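Local coordinates for ThiJ/PfpI family protein (Pseudomonas syringae pv. tomato, PDB 3EWN) that is of unknown function but belongs to the DJ-1/PfpI family, whose flavodoxin-like fold it shares with class I glutamine amidotransferases, at residues Ser122-Leu130 / Thr142-Leu151. Numbering follows the deposited sequence.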
ATOM      1  N   SER A 122      -5.286  12.684   7.154  1.00  6.92           N
ATOM      2  CA  SER A 122      -3.916  12.534   6.687  1.00  5.92           C
ATOM      3  C   SER A 122      -3.324  11.293   7.325  1.00  7.50           C
ATOM      4  O   SER A 122      -3.874  10.743   8.281  1.00  7.10           O
ATOM      5  CB  SER A 122      -3.064  13.752   7.071  1.00  5.93           C
ATOM      6  OG  SER A 122      -2.830  13.809   8.473  1.00  6.50           O
ATOM      7  N   VAL A 123      -2.211  10.845   6.768  1.00  7.07           N
ATOM      8  CA  VAL A 123      -1.497   9.693   7.290  1.00  6.60           C
ATOM      9  C   VAL A 123      -0.018  10.062   7.328  1.00  6.71           C
ATOM     10  O   VAL A 123       0.465  10.806   6.473  1.00  7.40           O
ATOM     11  CB  VAL A 123      -1.703   8.446   6.383  1.00  7.97           C
ATOM     12  CG1 VAL A 123      -0.659   7.376   6.693  1.00  9.13           C
ATOM     13  CG2 VAL A 123      -3.097   7.887   6.597  1.00  7.55           C
ATOM     14  N   CYS A 124       0.693   9.585   8.343  1.00  6.34           N
ATOM     15  CA  CYS A 124       2.123   9.841   8.435  1.00  6.83           C
ATOM     16  C   CYS A 124       2.436  11.340   8.501  1.00  7.46           C
ATOM     17  O   CYS A 124       1.688  12.105   9.107  1.00  7.79           O
ATOM     18  CB  CYS A 124       2.810   9.196   7.226  1.00  8.75           C
ATOM     19  SG  CYS A 124       4.577   8.890   7.399  1.00 12.38           S
ATOM     20  N   SER A 125       3.525  11.770   7.865  1.00  6.41           N
ATOM     21  CA  SER A 125       3.894  13.184   7.908  1.00  6.88           C
ATOM     22  C   SER A 125       2.912  14.081   7.162  1.00  6.97           C
ATOM     23  O   SER A 125       3.103  15.292   7.084  1.00  7.27           O
ATOM     24  CB  SER A 125       5.309  13.393   7.357  1.00  7.39           C
ATOM     25  OG  SER A 125       5.415  12.933   6.025  1.00  7.92           O
ATOM     26  N   GLY A 126       1.862  13.486   6.607  1.00  6.59           N
ATOM     27  CA  GLY A 126       0.870  14.278   5.908  1.00  6.95           C
ATOM     28  C   GLY A 126       0.227  15.282   6.854  1.00  6.32           C
ATOM     29  O   GLY A 126      -0.305  16.300   6.423  1.00  5.18           O
ATOM     30  N   SER A 127       0.269  15.001   8.153  1.00  5.91           N
ATOM     31  CA  SER A 127      -0.327  15.924   9.108  1.00  6.04           C
ATOM     32  C   SER A 127       0.458  17.237   9.206  1.00  7.63           C
ATOM     33  O   SER A 127      -0.031  18.209   9.773  1.00  7.55           O
ATOM     34  CB  SER A 127      -0.473  15.264  10.487  1.00  7.09           C
ATOM     35  OG  SER A 127       0.661  14.489  10.832  1.00  7.13           O
ATOM     36  N   LEU A 128       1.671  17.270   8.658  1.00  7.49           N
ATOM     37  CA  LEU A 128       2.452  18.508   8.671  1.00  7.41           C
ATOM     38  C   LEU A 128       1.810  19.436   7.642  1.00  7.06           C
ATOM     39  O   LEU A 128       1.796  20.654   7.807  1.00  6.99           O
ATOM     40  CB  LEU A 128       3.915  18.259   8.280  1.00  5.96           C
ATOM     41  CG  LEU A 128       4.814  17.404   9.180  1.00  6.53           C
ATOM     42  CD1 LEU A 128       6.207  17.338   8.553  1.00  6.84           C
ATOM     43  CD2 LEU A 128       4.893  17.980  10.590  1.00  8.75           C
ATOM     44  N   ILE A 129       1.279  18.846   6.575  1.00  6.08           N
ATOM     45  CA  ILE A 129       0.628  19.621   5.530  1.00  6.42           C
ATOM     46  C   ILE A 129      -0.681  20.190   6.075  1.00  6.84           C
ATOM     47  O   ILE A 129      -0.988  21.359   5.847  1.00  7.09           O
ATOM     48  CB  ILE A 129       0.356  18.751   4.275  1.00  4.51           C
ATOM     49  CG1 ILE A 129       1.686  18.326   3.642  1.00  5.11           C
ATOM     50  CG2 ILE A 129      -0.501  19.525   3.270  1.00  6.13           C
ATOM     51  CD1 ILE A 129       1.545  17.302   2.508  1.00  7.17           C
ATOM     52  N   LEU A 130      -1.441  19.370   6.806  1.00  6.68           N
ATOM     53  CA  LEU A 130      -2.704  19.822   7.395  1.00  7.63           C
ATOM     54  C   LEU A 130      -2.426  20.958   8.370  1.00  8.03           C
ATOM     55  O   LEU A 130      -3.165  21.941   8.430  1.00  8.03           O
ATOM     56  CB  LEU A 130      -3.395  18.688   8.167  1.00  7.99           C
ATOM     57  CG  LEU A 130      -3.876  17.441   7.427  1.00  7.58           C
ATOM     58  CD1 LEU A 130      -4.666  16.574   8.396  1.00  7.68           C
ATOM     59  CD2 LEU A 130      -4.739  17.830   6.236  1.00  8.28           C
ATOM     60  N   THR A 142      -1.971  12.939  15.130  1.00  7.23           N
ATOM     61  CA  THR A 142      -0.757  12.143  15.202  1.00  7.27           C
ATOM     62  C   THR A 142       0.023  12.324  13.905  1.00  7.25           C
ATOM     63  O   THR A 142      -0.365  13.112  13.046  1.00  6.93           O
ATOM     64  CB  THR A 142      -1.080  10.646  15.440  1.00  7.44           C
ATOM     65  OG1 THR A 142       0.144   9.916  15.607  1.00  9.94           O
ATOM     66  CG2 THR A 142      -1.850  10.065  14.270  1.00  7.25           C
ATOM     67  N   SER A 143       1.129  11.607  13.768  1.00  7.81           N
ATOM     68  CA  SER A 143       1.956  11.712  12.571  1.00  7.48           C
ATOM     69  C   SER A 143       3.006  10.616  12.672  1.00  8.41           C
ATOM     70  O   SER A 143       2.915   9.752  13.541  1.00  7.87           O
ATOM     71  CB  SER A 143       2.638  13.082  12.541  1.00  8.76           C
ATOM     72  OG  SER A 143       3.221  13.353  11.278  1.00  7.40           O
ATOM     73  N   HIS A 144       3.994  10.633  11.783  1.00  7.83           N
ATOM     74  CA  HIS A 144       5.064   9.644  11.868  1.00  7.46           C
ATOM     75  C   HIS A 144       5.775   9.984  13.175  1.00  6.97           C
ATOM     76  O   HIS A 144       5.788  11.147  13.598  1.00  7.24           O
ATOM     77  CB  HIS A 144       6.020   9.783  10.680  1.00  7.67           C
ATOM     78  CG  HIS A 144       7.056   8.701  10.605  1.00  7.15           C
ATOM     79  ND1 HIS A 144       8.252   8.764  11.289  1.00  7.38           N
ATOM     80  CD2 HIS A 144       7.063   7.517   9.945  1.00  9.64           C
ATOM     81  CE1 HIS A 144       8.951   7.665  11.054  1.00  7.35           C
ATOM     82  NE2 HIS A 144       8.252   6.894  10.241  1.00  8.19           N
ATOM     83  N   TRP A 145       6.364   8.991  13.829  1.00  7.57           N
ATOM     84  CA  TRP A 145       7.028   9.269  15.092  1.00  7.71           C
ATOM     85  C   TRP A 145       8.184  10.258  14.993  1.00  7.89           C
ATOM     86  O   TRP A 145       8.536  10.899  15.981  1.00  8.95           O
ATOM     87  CB  TRP A 145       7.508   7.973  15.757  1.00  7.22           C
ATOM     88  CG  TRP A 145       8.402   7.112  14.917  1.00  7.94           C
ATOM     89  CD1 TRP A 145       8.042   5.995  14.219  1.00  8.10           C
ATOM     90  CD2 TRP A 145       9.816   7.266  14.728  1.00  7.85           C
ATOM     91  NE1 TRP A 145       9.145   5.437  13.612  1.00  8.09           N
ATOM     92  CE2 TRP A 145      10.246   6.199  13.907  1.00  8.18           C
ATOM     93  CE3 TRP A 145      10.760   8.200  15.173  1.00  7.57           C
ATOM     94  CZ2 TRP A 145      11.583   6.042  13.523  1.00  9.94           C
ATOM     95  CZ3 TRP A 145      12.091   8.042  14.791  1.00  8.85           C
ATOM     96  CH2 TRP A 145      12.487   6.970  13.975  1.00  7.89           C
ATOM     97  N   SER A 146       8.762  10.401  13.805  1.00  8.03           N
ATOM     98  CA  SER A 146       9.895  11.307  13.626  1.00  8.43           C
ATOM     99  C   SER A 146       9.552  12.794  13.607  1.00 10.21           C
ATOM    100  O   SER A 146      10.447  13.630  13.743  1.00 10.48           O
ATOM    101  CB  SER A 146      10.644  10.964  12.338  1.00  9.35           C
ATOM    102  OG  SER A 146       9.834  11.222  11.200  1.00 10.74           O
ATOM    103  N   CYS A 147       8.272  13.129  13.454  1.00  8.76           N
ATOM    104  CA  CYS A 147       7.879  14.536  13.388  1.00  8.50           C
ATOM    105  C   CYS A 147       6.570  14.860  14.099  1.00  9.54           C
ATOM    106  O   CYS A 147       6.029  15.951  13.936  1.00 11.32           O
ATOM    107  CB  CYS A 147       7.759  14.963  11.922  1.00  7.54           C
ATOM    108  SG  CYS A 147       6.511  14.039  10.980  1.00  9.00           S
ATOM    109  N   ARG A 148       6.069  13.924  14.896  1.00  9.38           N
ATOM    110  CA  ARG A 148       4.806  14.130  15.599  1.00 10.55           C
ATOM    111  C   ARG A 148       4.779  15.383  16.483  1.00 10.80           C
ATOM    112  O   ARG A 148       3.821  16.160  16.447  1.00  9.87           O
ATOM    113  CB  ARG A 148       4.483  12.894  16.444  1.00 11.85           C
ATOM    114  CG  ARG A 148       3.077  12.882  17.010  1.00 13.35           C
ATOM    115  CD  ARG A 148       2.795  11.594  17.775  1.00 16.05           C
ATOM    116  NE  ARG A 148       3.630  11.477  18.969  1.00 18.75           N
ATOM    117  CZ  ARG A 148       4.560  10.544  19.148  1.00 19.74           C
ATOM    118  NH1 ARG A 148       4.786   9.629  18.214  1.00 20.35           N
ATOM    119  NH2 ARG A 148       5.272  10.532  20.266  1.00 23.53           N
ATOM    120  N   ASP A 149       5.829  15.591  17.270  1.00 11.57           N
ATOM    121  CA  ASP A 149       5.860  16.748  18.156  1.00 12.79           C
ATOM    122  C   ASP A 149       5.888  18.089  17.440  1.00 12.62           C
ATOM    123  O   ASP A 149       5.469  19.100  18.004  1.00 12.48           O
ATOM    124  CB  ASP A 149       7.040  16.654  19.123  1.00 16.24           C
ATOM    125  CG  ASP A 149       6.849  15.570  20.158  1.00 19.03           C
ATOM    126  OD1 ASP A 149       5.721  15.445  20.679  1.00 21.73           O
ATOM    127  OD2 ASP A 149       7.820  14.851  20.458  1.00 24.31           O
ATOM    128  N   ALA A 150       6.372  18.107  16.203  1.00 11.20           N
ATOM    129  CA  ALA A 150       6.430  19.350  15.441  1.00 10.85           C
ATOM    130  C   ALA A 150       5.038  19.949  15.253  1.00 10.54           C
ATOM    131  O   ALA A 150       4.892  21.167  15.137  1.00 11.60           O
ATOM    132  CB  ALA A 150       7.082  19.101  14.074  1.00  9.97           C
ATOM    133  N   LEU A 151       4.020  19.091  15.238  1.00  9.95           N
ATOM    134  CA  LEU A 151       2.640  19.525  15.037  1.00  8.51           C
ATOM    135  C   LEU A 151       2.179  20.623  15.992  1.00  9.58           C
ATOM    136  O   LEU A 151       1.320  21.434  15.640  1.00  8.62           O
ATOM    137  CB  LEU A 151       1.691  18.327  15.142  1.00  7.60           C
ATOM    138  CG  LEU A 151       1.859  17.245  14.071  1.00  8.82           C
ATOM    139  CD1 LEU A 151       0.952  16.062  14.393  1.00  8.43           C
ATOM    140  CD2 LEU A 151       1.535  17.834  12.696  1.00  9.41           C
TER
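Cys-124 SG approaches the His-144 imidazole obliquely, 4.8 Å from its centroid, with CB and CD2 of the histidine nearest to it. At the ring's edge, in plane, lies Ser-146 CA, while His-144 CE1 lies over one face of the Trp-145 indole, offset toward its rim. Cys-124 sits on the sharp strand-turn-helix connection between strand 119-123 and helix 126-132, with phi 60° and psi -143° at the i+1 position of a type II' turn. This is the geometry of the nucleophile elbow of the DJ-1/PfpI and glutaminase families, which places Cys-124 and His-144 where relatives carry their reactive cysteine and its histidine; whether they react here is not established. Ser-146 fixes the ring's rotation: its backbone N donates to His-144 ND1 over 3.0 Å, and its OG pairs with the same nitrogen. NE2 hydrogen-bonds to Met-201 O of the second subunit, which also helps hold the imidazole.

Next to the elbow, small hydroxyl residues suit the close approach of two backbones. Ser-143 OG, anti to its own N (chi1 -168°), reaches Cys-124 O from above the carbonyl plane, 2.9 Å away. Ser-127 OG lies 2.8 Å from Thr-142 O and close to Cys-124 O and Ser-143 OG. Farther along the helix, apolar side chains take over the contact: Leu-128 sets CD1 against Cys-147 SG and crosses Leu-151 at about a right angle, their CD2 methyls 4.0 Å apart. Leu-151 CD2 also presses on Ser-127 O, at 3.3 Å.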